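Local coordinates for protein adenylosuccinate lyase (Francisella tularensis subsp. tularensis SCHU S4, PDB 4EEI) that probably cleaves adenylosuccinate to AMP and fumarate, and the related succinyl-carboxamide ribotide to AICAR and fumarate, in de novo purine biosynthesis, at residues A157-L168 and I225-L236; V7-A15 and L102-Y112. All blocks are in the same frame, centred on the assembly; numbering follows the deposited sequence.

Interaction 1 (A157-L168 and I225-L236); sequences AYVEFKRRLKDL and IHGLIASAIERL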
loop_
_atom_site.group_PDB
_atom_site.type_symbol
_atom_site.label_atom_id
_atom_site.label_comp_id
_atom_site.label_asym_id
_atom_site.label_seq_id
_atom_site.Cartn_x
_atom_site.Cartn_y
_atom_site.Cartn_z
ATOM N N ALA B 157 0.904 9.708 23.608
ATOM C CA ALA B 157 0.184 10.095 22.407
ATOM C C ALA B 157 0.441 11.575 22.144
ATOM O O ALA B 157 0.647 11.982 21.001
ATOM C CB ALA B 157 -1.284 9.833 22.570
ATOM N N TYR B 158 0.416 12.381 23.205
ATOM C CA TYR B 158 0.690 13.816 23.071
ATOM C C TYR B 158 1.990 14.096 22.330
ATOM O O TYR B 158 2.000 14.840 21.344
ATOM C CB TYR B 158 0.715 14.491 24.446
ATOM C CG TYR B 158 1.265 15.904 24.451
ATOM C CD1 TYR B 158 0.479 16.980 24.063
ATOM C CD2 TYR B 158 2.569 16.157 24.854
ATOM C CE1 TYR B 158 0.977 18.269 24.073
ATOM C CE2 TYR B 158 3.076 17.443 24.866
ATOM C CZ TYR B 158 2.273 18.491 24.480
ATOM O OH TYR B 158 2.780 19.770 24.493
ATOM N N VAL B 159 3.092 13.510 22.795
ATOM C CA VAL B 159 4.379 13.796 22.176
ATOM C C VAL B 159 4.426 13.324 20.723
ATOM O O VAL B 159 5.075 13.952 19.887
ATOM C CB VAL B 159 5.583 13.242 22.978
ATOM C CG1 VAL B 159 5.675 13.935 24.332
ATOM C CG2 VAL B 159 5.479 11.722 23.151
ATOM N N GLU B 160 3.726 12.238 20.414
ATOM C CA GLU B 160 3.714 11.742 19.037
ATOM C C GLU B 160 2.957 12.705 18.121
ATOM O O GLU B 160 3.430 13.047 17.036
ATOM C CB GLU B 160 3.107 10.335 18.944
ATOM C CG GLU B 160 3.073 9.808 17.510
ATOM C CD GLU B 160 2.492 8.401 17.385
ATOM O OE1 GLU B 160 1.944 7.875 18.388
ATOM O OE2 GLU B 160 2.579 7.827 16.270
ATOM N N PHE B 161 1.777 13.140 18.560
ATOM C CA PHE B 161 1.013 14.122 17.799
ATOM C C PHE B 161 1.751 15.462 17.701
ATOM O O PHE B 161 1.622 16.159 16.694
ATOM C CB PHE B 161 -0.400 14.307 18.391
ATOM C CG PHE B 161 -1.364 13.224 17.987
ATOM C CD1 PHE B 161 -1.927 13.228 16.709
ATOM C CD2 PHE B 161 -1.698 12.198 18.864
ATOM C CE1 PHE B 161 -2.821 12.228 16.310
ATOM C CE2 PHE B 161 -2.602 11.189 18.482
ATOM C CZ PHE B 161 -3.162 11.208 17.201
ATOM N N LYS B 162 2.535 15.817 18.723
ATOM C CA LYS B 162 3.377 17.024 18.626
ATOM C C LYS B 162 4.509 16.867 17.601
ATOM O O LYS B 162 4.914 17.840 16.944
ATOM C CB LYS B 162 3.951 17.433 19.995
ATOM C CG LYS B 162 2.912 17.984 20.975
ATOM C CD LYS B 162 2.570 19.447 20.678
ATOM C CE LYS B 162 3.746 20.350 21.010
ATOM N NZ LYS B 162 3.669 21.666 20.305
ATOM N N ARG B 163 5.048 15.660 17.471
ATOM C CA ARG B 163 6.049 15.430 16.429
ATOM C C ARG B 163 5.402 15.672 15.065
ATOM O O ARG B 163 6.018 16.264 14.175
ATOM C CB ARG B 163 6.642 14.015 16.521
ATOM C CG ARG B 163 7.600 13.820 17.696
ATOM C CD ARG B 163 8.359 12.481 17.612
ATOM N NE ARG B 163 7.523 11.294 17.849
ATOM C CZ ARG B 163 7.247 10.809 19.057
ATOM N NH1 ARG B 163 7.693 11.432 20.144
ATOM N NH2 ARG B 163 6.519 9.710 19.189
ATOM N N ARG B 164 4.157 15.233 14.909
ATOM C CA ARG B 164 3.446 15.435 13.642
ATOM C C ARG B 164 3.091 16.906 13.449
ATOM O O ARG B 164 3.141 17.423 12.328
ATOM C CB ARG B 164 2.184 14.576 13.586
ATOM C CG ARG B 164 2.433 13.078 13.757
ATOM C CD ARG B 164 3.084 12.429 12.518
ATOM N NE ARG B 164 4.515 12.730 12.412
ATOM C CZ ARG B 164 5.464 12.112 13.113
ATOM N NH1 ARG B 164 6.736 12.461 12.968
ATOM N NH2 ARG B 164 5.139 11.139 13.958
ATOM N N LEU B 165 2.747 17.587 14.539
ATOM C CA LEU B 165 2.402 19.003 14.443
ATOM C C LEU B 165 3.607 19.809 13.974
ATOM O O LEU B 165 3.478 20.711 13.143
ATOM C CB LEU B 165 1.844 19.536 15.778
ATOM C CG LEU B 165 1.491 21.026 15.788
ATOM C CD1 LEU B 165 0.332 21.311 14.831
ATOM C CD2 LEU B 165 1.140 21.479 17.196
ATOM N N LYS B 166 4.792 19.485 14.484
ATOM C CA LYS B 166 5.987 20.164 14.002
ATOM C C LYS B 166 6.238 19.883 12.514
ATOM O O LYS B 166 6.597 20.794 11.773
ATOM C CB LYS B 166 7.222 19.810 14.840
ATOM C CG LYS B 166 8.475 20.578 14.411
ATOM C CD LYS B 166 9.707 20.094 15.161
ATOM C CE LYS B 166 10.987 20.764 14.642
ATOM N NZ LYS B 166 11.389 20.325 13.262
ATOM N N ASP B 167 6.056 18.635 12.079
ATOM C CA ASP B 167 6.199 18.297 10.654
ATOM C C ASP B 167 5.276 19.182 9.808
ATOM O O ASP B 167 5.688 19.702 8.769
ATOM C CB ASP B 167 5.826 16.828 10.378
ATOM C CG ASP B 167 6.809 15.827 10.980
ATOM O OD1 ASP B 167 7.949 16.226 11.307
ATOM O OD2 ASP B 167 6.435 14.625 11.103
ATOM N N LEU B 168 4.027 19.334 10.241
ATOM C CA LEU B 168 3.044 20.103 9.469
ATOM C C LEU B 168 3.362 21.597 9.454
ATOM O O LEU B 168 3.237 22.265 8.415
ATOM C CB LEU B 168 1.618 19.880 9.990
ATOM C CG LEU B 168 0.883 18.607 9.597
ATOM C CD1 LEU B 168 -0.556 18.668 10.070
ATOM C CD2 LEU B 168 0.934 18.402 8.091
ATOM N N ILE B 225 2.985 12.821 5.579
ATOM C CA ILE B 225 2.817 13.285 6.957
ATOM C C ILE B 225 1.427 12.899 7.480
ATOM O O ILE B 225 1.268 12.478 8.630
ATOM C CB ILE B 225 3.004 14.806 7.077
ATOM C CG1 ILE B 225 4.427 15.203 6.675
ATOM C CG2 ILE B 225 2.717 15.275 8.509
ATOM C CD1 ILE B 225 4.603 16.713 6.511
ATOM N N HIS B 226 0.410 13.051 6.641
ATOM C CA HIS B 226 -0.946 12.698 7.052
ATOM C C HIS B 226 -1.038 11.191 7.337
ATOM O O HIS B 226 -1.788 10.764 8.222
ATOM C CB HIS B 226 -1.952 13.127 5.977
ATOM C CG HIS B 226 -2.267 14.591 6.005
ATOM N ND1 HIS B 226 -3.296 15.143 5.274
ATOM C CD2 HIS B 226 -1.700 15.611 6.692
ATOM C CE1 HIS B 226 -3.352 16.444 5.512
ATOM N NE2 HIS B 226 -2.400 16.754 6.374
ATOM N N GLY B 227 -0.262 10.396 6.602
ATOM C CA GLY B 227 -0.203 8.956 6.833
ATOM C C GLY B 227 0.372 8.616 8.200
ATOM O O GLY B 227 -0.082 7.674 8.871
ATOM N N LEU B 228 1.377 9.382 8.617
ATOM C CA LEU B 228 1.993 9.191 9.933
ATOM C C LEU B 228 1.027 9.605 11.033
ATOM O O LEU B 228 0.967 8.969 12.099
ATOM C CB LEU B 228 3.284 10.005 10.043
ATOM C CG LEU B 228 4.452 9.572 9.155
ATOM C CD1 LEU B 228 5.518 10.651 9.146
ATOM C CD2 LEU B 228 5.059 8.274 9.667
ATOM N N ILE B 229 0.275 10.678 10.784
ATOM C CA ILE B 229 -0.770 11.091 11.721
ATOM C C ILE B 229 -1.803 9.972 11.859
ATOM O O ILE B 229 -2.294 9.692 12.960
ATOM C CB ILE B 229 -1.451 12.392 11.264
ATOM C CG1 ILE B 229 -0.463 13.557 11.356
ATOM C CG2 ILE B 229 -2.708 12.695 12.125
ATOM C CD1 ILE B 229 -0.960 14.863 10.737
ATOM N N ALA B 230 -2.119 9.320 10.743
ATOM C CA ALA B 230 -3.101 8.241 10.753
ATOM C C ALA B 230 -2.655 7.099 11.664
ATOM O O ALA B 230 -3.468 6.506 12.374
ATOM C CB ALA B 230 -3.371 7.736 9.329
ATOM N N SER B 231 -1.366 6.783 11.645
ATOM C CA SER B 231 -0.823 5.790 12.576
ATOM C C SER B 231 -0.936 6.229 14.034
ATOM O O SER B 231 -1.167 5.408 14.925
ATOM C CB SER B 231 0.638 5.492 12.255
ATOM O OG SER B 231 0.708 4.681 11.099
ATOM N N ALA B 232 -0.731 7.516 14.281
ATOM C CA ALA B 232 -0.901 8.067 15.627
ATOM C C ALA B 232 -2.358 7.963 16.083
ATOM O O ALA B 232 -2.648 7.620 17.239
ATOM C CB ALA B 232 -0.443 9.518 15.655
ATOM N N ILE B 233 -3.278 8.290 15.180
ATOM C CA ILE B 233 -4.704 8.187 15.475
ATOM C C ILE B 233 -5.055 6.733 15.784
ATOM O O ILE B 233 -5.786 6.445 16.738
ATOM C CB ILE B 233 -5.552 8.698 14.294
ATOM C CG1 ILE B 233 -5.426 10.222 14.183
ATOM C CG2 ILE B 233 -7.020 8.291 14.447
ATOM C CD1 ILE B 233 -6.013 10.788 12.904
ATOM N N GLU B 234 -4.524 5.816 14.992
ATOM C CA GLU B 234 -4.872 4.408 15.172
ATOM C C GLU B 234 -4.281 3.847 16.453
ATOM O O GLU B 234 -4.932 3.073 17.155
ATOM C CB GLU B 234 -4.441 3.563 13.962
ATOM C CG GLU B 234 -5.041 2.137 13.975
ATOM C CD GLU B 234 -4.730 1.350 12.704
ATOM O OE1 GLU B 234 -4.355 1.985 11.695
ATOM O OE2 GLU B 234 -4.862 0.101 12.712
ATOM N N ARG B 235 -3.048 4.238 16.764
ATOM C CA ARG B 235 -2.407 3.736 17.975
ATOM C C ARG B 235 -3.187 4.174 19.193
ATOM O O ARG B 235 -3.394 3.383 20.107
ATOM C CB ARG B 235 -0.950 4.192 18.083
ATOM C CG ARG B 235 -0.191 3.538 19.248
ATOM C CD ARG B 235 1.313 3.804 19.165
ATOM N NE ARG B 235 1.649 5.178 19.519
ATOM C CZ ARG B 235 1.973 5.563 20.750
ATOM N NH1 ARG B 235 2.267 6.836 21.002
ATOM N NH2 ARG B 235 2.003 4.675 21.738
ATOM N N LEU B 236 -3.611 5.437 19.216
ATOM C CA LEU B 236 -4.370 5.955 20.350
ATOM C C LEU B 236 -5.755 5.333 20.408
ATOM O O LEU B 236 -6.264 5.018 21.488
ATOM C CB LEU B 236 -4.469 7.484 20.265
ATOM C CG LEU B 236 -5.405 8.212 21.223
ATOM C CD1 LEU B 236 -5.027 7.946 22.668
ATOM C CD2 LEU B 236 -5.365 9.706 20.932
HETATM O O HOH W 1 2.739 9.291 14.067
HETATM O O HOH W 2 -0.861 8.061 19.446
HETATM O O HOH W 3 1.842 5.410 16.232
#
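In the long-helix bundle of the lyase fold, helices 151-173 and 217-244 pack antiparallel around Phe161, a knob set among Ile229, Ala232, Ile233 and Leu236. The axes of the two segments approach to 9.9 Å, their directions 168° apart. Ala232 CB sits over one face of the Phe161 ring, 3.8 Å from its centroid, and Ile233 CG1 meets the rim. Two turns further along the same helix, Leu168 CD2 reaches Ile225 CG2 at 3.6 Å.

The flank facing the second subunit is polar. Glu160, fully extended with CG anti to the backbone N (chi1 179°), passes Ala232 CB and takes two bonds on OE1 from Arg235, NE at 2.9 Å and NH1 at 2.8 Å. This side-on grip lies in the guanidinium plane but tilts from the carboxylate plane. Water 1 donates to Glu160 OE2 and to Leu228 O and accepts from Arg164 NH2. Arg164, its CD 3.5 Å from Leu228 CB, bends along its own helix to hold Asp167 OD2 with NE and NH1. Asp217 and Lys221 of the second subunit pair with Arg164 and Asp167. An apolar seam bordered by ion pairs, some reaching the second subunit, fits the central helical bundle of the fumarase/aspartase superfamily tetramer.

Interaction 2 (V7-A15 and L102-Y112); sequences VAEISKIWA and LSLQIRDSMSY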
loop_
_atom_site.group_PDB
_atom_site.type_symbol
_atom_site.label_atom_id
_atom_site.label_comp_id
_atom_site.label_asym_id
_atom_site.label_seq_id
_atom_site.Cartn_x
_atom_site.Cartn_y
_atom_site.Cartn_z
ATOM N N VAL B 7 -17.493 17.634 6.801
ATOM C CA VAL B 7 -17.290 18.861 7.559
ATOM C C VAL B 7 -17.459 20.009 6.582
ATOM O O VAL B 7 -16.659 20.157 5.662
ATOM C CB VAL B 7 -15.883 18.918 8.164
ATOM C CG1 VAL B 7 -15.690 20.223 8.941
ATOM C CG2 VAL B 7 -15.645 17.704 9.062
ATOM N N ALA B 8 -18.492 20.819 6.796
ATOM C CA ALA B 8 -18.941 21.800 5.808
ATOM C C ALA B 8 -17.839 22.720 5.282
ATOM O O ALA B 8 -17.736 22.939 4.075
ATOM C CB ALA B 8 -20.119 22.611 6.359
ATOM N N GLU B 9 -17.017 23.258 6.178
ATOM C CA GLU B 9 -16.029 24.250 5.766
ATOM C C GLU B 9 -14.902 23.623 4.959
ATOM O O GLU B 9 -14.245 24.300 4.166
ATOM C CB GLU B 9 -15.467 25.009 6.970
ATOM C CG GLU B 9 -14.747 24.134 7.975
ATOM C CD GLU B 9 -15.606 23.849 9.192
ATOM O OE1 GLU B 9 -15.059 23.865 10.319
ATOM O OE2 GLU B 9 -16.827 23.607 9.019
ATOM N N ILE B 10 -14.667 22.324 5.144
ATOM C CA ILE B 10 -13.638 21.664 4.343
ATOM C C ILE B 10 -14.172 21.309 2.954
ATOM O O ILE B 10 -13.506 21.536 1.950
ATOM C CB ILE B 10 -13.080 20.417 5.047
ATOM C CG1 ILE B 10 -12.605 20.780 6.457
ATOM C CG2 ILE B 10 -11.944 19.795 4.231
ATOM C CD1 ILE B 10 -11.569 21.904 6.494
ATOM N N SER B 11 -15.382 20.767 2.874
ATOM C CA SER B 11 -15.891 20.413 1.555
ATOM C C SER B 11 -16.135 21.672 0.711
ATOM O O SER B 11 -16.036 21.625 -0.514
ATOM C CB SER B 11 -17.139 19.537 1.657
ATOM O OG SER B 11 -18.144 20.185 2.385
ATOM N N LYS B 12 -16.422 22.786 1.377
ATOM C CA LYS B 12 -16.639 24.056 0.694
ATOM C C LYS B 12 -15.377 24.494 -0.040
ATOM O O LYS B 12 -15.441 25.015 -1.151
ATOM C CB LYS B 12 -17.068 25.136 1.688
ATOM C CG LYS B 12 -17.394 26.473 1.047
ATOM C CD LYS B 12 -17.973 27.447 2.060
ATOM C CE LYS B 12 -18.305 28.783 1.417
ATOM N NZ LYS B 12 -17.087 29.610 1.198
ATOM N N ILE B 13 -14.225 24.252 0.574
ATOM C CA ILE B 13 -12.953 24.618 -0.033
ATOM C C ILE B 13 -12.755 23.867 -1.346
ATOM O O ILE B 13 -12.253 24.423 -2.322
ATOM C CB ILE B 13 -11.772 24.315 0.906
ATOM C CG1 ILE B 13 -11.762 25.289 2.086
ATOM C CG2 ILE B 13 -10.455 24.377 0.148
ATOM C CD1 ILE B 13 -10.941 24.814 3.264
ATOM N N TRP B 14 -13.144 22.596 -1.357
ATOM C CA TRP B 14 -12.977 21.751 -2.526
ATOM C C TRP B 14 -14.159 21.736 -3.463
ATOM O O TRP B 14 -14.122 21.067 -4.519
ATOM C CB TRP B 14 -12.591 20.339 -2.100
ATOM C CG TRP B 14 -11.302 20.324 -1.316
ATOM C CD1 TRP B 14 -11.147 20.366 0.066
ATOM C CD2 TRP B 14 -9.933 20.295 -1.850
ATOM N NE1 TRP B 14 -9.820 20.353 0.411
ATOM C CE2 TRP B 14 -9.040 20.310 -0.690
ATOM C CE3 TRP B 14 -9.384 20.252 -3.122
ATOM C CZ2 TRP B 14 -7.664 20.282 -0.825
ATOM C CZ3 TRP B 14 -7.993 20.224 -3.243
ATOM C CH2 TRP B 14 -7.156 20.239 -2.121
ATOM N N ALA B 15 -15.214 22.460 -3.106
ATOM C CA ALA B 15 -16.403 22.568 -3.950
ATOM C C ALA B 15 -16.096 23.362 -5.218
ATOM O O ALA B 15 -15.213 24.220 -5.214
ATOM C CB ALA B 15 -17.546 23.211 -3.181
ATOM N N LEU B 102 -4.525 25.142 -6.828
ATOM C CA LEU B 102 -4.602 23.957 -5.970
ATOM C C LEU B 102 -3.783 24.178 -4.705
ATOM O O LEU B 102 -4.178 23.753 -3.625
ATOM C CB LEU B 102 -4.090 22.728 -6.723
ATOM C CG LEU B 102 -4.018 21.413 -5.961
ATOM C CD1 LEU B 102 -5.390 21.047 -5.425
ATOM C CD2 LEU B 102 -3.512 20.320 -6.888
ATOM N N SER B 103 -2.647 24.859 -4.836
ATOM C CA SER B 103 -1.832 25.171 -3.661
ATOM C C SER B 103 -2.591 26.039 -2.682
ATOM O O SER B 103 -2.414 25.907 -1.471
ATOM C CB SER B 103 -0.532 25.865 -4.053
ATOM O OG SER B 103 0.316 24.964 -4.733
ATOM N N LEU B 104 -3.417 26.946 -3.204
ATOM C CA LEU B 104 -4.212 27.812 -2.340
ATOM C C LEU B 104 -5.277 27.002 -1.589
ATOM O O LEU B 104 -5.525 27.242 -0.405
ATOM C CB LEU B 104 -4.859 28.949 -3.139
ATOM C CG LEU B 104 -3.965 29.838 -4.010
ATOM C CD1 LEU B 104 -4.772 30.959 -4.638
ATOM C CD2 LEU B 104 -2.806 30.413 -3.209
ATOM N N GLN B 105 -5.902 26.044 -2.270
ATOM C CA GLN B 105 -6.859 25.159 -1.604
ATOM C C GLN B 105 -6.179 24.308 -0.539
ATOM O O GLN B 105 -6.716 24.131 0.556
ATOM C CB GLN B 105 -7.551 24.245 -2.621
ATOM C CG GLN B 105 -8.537 24.958 -3.526
ATOM C CD GLN B 105 -9.053 24.050 -4.614
ATOM O OE1 GLN B 105 -8.309 23.674 -5.524
ATOM N NE2 GLN B 105 -10.321 23.658 -4.511
ATOM N N ILE B 106 -5.007 23.771 -0.860
ATOM C CA ILE B 106 -4.279 22.954 0.107
ATOM C C ILE B 106 -3.862 23.805 1.316
ATOM O O ILE B 106 -3.949 23.373 2.461
ATOM C CB ILE B 106 -3.048 22.277 -0.530
ATOM C CG1 ILE B 106 -3.487 21.255 -1.586
ATOM C CG2 ILE B 106 -2.218 21.587 0.535
ATOM C CD1 ILE B 106 -2.312 20.677 -2.421
ATOM N N ARG B 107 -3.422 25.028 1.053
ATOM C CA ARG B 107 -3.022 25.938 2.119
ATOM C C ARG B 107 -4.164 26.202 3.089
ATOM O O ARG B 107 -3.994 26.154 4.319
ATOM C CB ARG B 107 -2.529 27.248 1.491
ATOM C CG ARG B 107 -2.266 28.375 2.453
ATOM C CD ARG B 107 -3.261 29.479 2.178
ATOM N NE ARG B 107 -2.751 30.512 1.295
ATOM C CZ ARG B 107 -3.509 31.259 0.495
ATOM N NH1 ARG B 107 -4.820 31.072 0.428
ATOM N NH2 ARG B 107 -2.946 32.179 -0.264
ATOM N N ASP B 108 -5.343 26.471 2.550
ATOM C CA ASP B 108 -6.465 26.786 3.414
ATOM C C ASP B 108 -6.961 25.553 4.164
ATOM O O ASP B 108 -7.458 25.653 5.288
ATOM C CB ASP B 108 -7.574 27.465 2.609
ATOM C CG ASP B 108 -7.144 28.828 2.080
ATOM O OD1 ASP B 108 -6.246 29.446 2.698
ATOM O OD2 ASP B 108 -7.699 29.273 1.049
ATOM N N SER B 109 -6.802 24.394 3.541
ATOM C CA SER B 109 -7.161 23.137 4.179
ATOM C C SER B 109 -6.189 22.834 5.319
ATOM O O SER B 109 -6.594 22.403 6.397
ATOM C CB SER B 109 -7.125 22.015 3.137
ATOM O OG SER B 109 -8.146 22.196 2.177
ATOM N N MET B 110 -4.901 23.055 5.071
ATOM C CA MET B 110 -3.879 22.850 6.098
ATOM C C MET B 110 -4.113 23.682 7.345
ATOM O O MET B 110 -3.817 23.237 8.461
ATOM C CB MET B 110 -2.484 23.157 5.550
ATOM C CG MET B 110 -1.925 22.078 4.670
ATOM S SD MET B 110 -0.187 22.412 4.307
ATOM C CE MET B 110 0.560 22.179 5.923
ATOM N N SER B 111 -4.624 24.896 7.161
ATOM C CA SER B 111 -4.879 25.779 8.287
ATOM C C SER B 111 -5.839 25.125 9.269
ATOM O O SER B 111 -5.674 25.245 10.485
ATOM C CB SER B 111 -5.447 27.114 7.800
ATOM O OG SER B 111 -4.480 27.786 7.015
ATOM N N TYR B 112 -6.839 24.428 8.738
ATOM C CA TYR B 112 -7.821 23.752 9.586
ATOM C C TYR B 112 -7.228 22.499 10.239
ATOM O O TYR B 112 -7.492 22.221 11.411
ATOM C CB TYR B 112 -9.078 23.379 8.788
ATOM C CG TYR B 112 -10.025 24.530 8.521
ATOM C CD1 TYR B 112 -10.848 25.033 9.529
ATOM C CD2 TYR B 112 -10.116 25.100 7.261
ATOM C CE1 TYR B 112 -11.722 26.090 9.288
ATOM C CE2 TYR B 112 -10.991 26.155 7.011
ATOM C CZ TYR B 112 -11.787 26.642 8.026
ATOM O OH TYR B 112 -12.650 27.685 7.765
HETATM O O HOH W 4 -11.549 21.382 -6.035
#
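Trp14 lays its indole against helix 94-131 as a knob among Leu102, Gln105, Ile106 and Ser109, with Gln105 CB over one face of the six-membered ring, 4.2 Å from its centroid. The far rim of the indole meets two aliphatic chains near its plane: Leu102 CD1 lies 3.5 Å from Trp14 CZ3, and Ile106 CG1 approaches CH2. At the pyrrole side NE1 gives Ser109 OG a weak, bent bond. That hydroxyl itself donates to Gln105 O, which also accepts Ser109 N from the other face of its plane.

The Gln105 chain is extended beyond CG and its amide plane is turned 37° from the indole. Its NE2 bonds Ile13 O at 3.0 Å, nearly straight at 170°, with the acceptor in the amide plane. Through water 4 the same nitrogen also reaches Trp14 O, and Asn18 is a further donor to Ile13 O.

Ile13 is the second knob, seated among Gln105, Asp108, Ser109 and Tyr112. CG1 beside the backbone N (chi1 -71°) and an extended chi2 bring Ile13 CD1 to 4.0 Å from Tyr112 CE2. Ile10 CD1 touches the same ring at CD2, 3.6 Å away. Glu9, bent at chi2, lays CG over a face of the Tyr112 ring, 4.1 Å from its centroid, while its carboxylate pairs with Arg325 of helix 304-333.

The single direct bond that is both short and straight uses the amide of Gln105 on the carbonyl of Ile13. Against 102-112 the short helix is held mainly by aromatic and aliphatic contact, with Gln105 and its water satisfying the carbonyls of Ile13 and Trp14.

The centre of interaction 1 lies about 4 Å from the centre of the chain and the contact is buried, whereas interaction 2, its centre about 16 Å from that point, is only partly buried and untouched by other subunits. Both pairs are antiparallel, with axes approaching to about 10 Å, but 157-168 with 225-236 joins two long bundle helices, while 7-15 holds a short helix laid against one. The buried pair carries charged groups that continue into the second subunit; the outer pair relies on aromatic faces, a side-chain amide hydrogen bond and a water. Helix 94-131 links them: it supplies 102-112 and, further along, packs on Phe161. The two touch where Met110 CE lies 3.7 Å from Leu168 O.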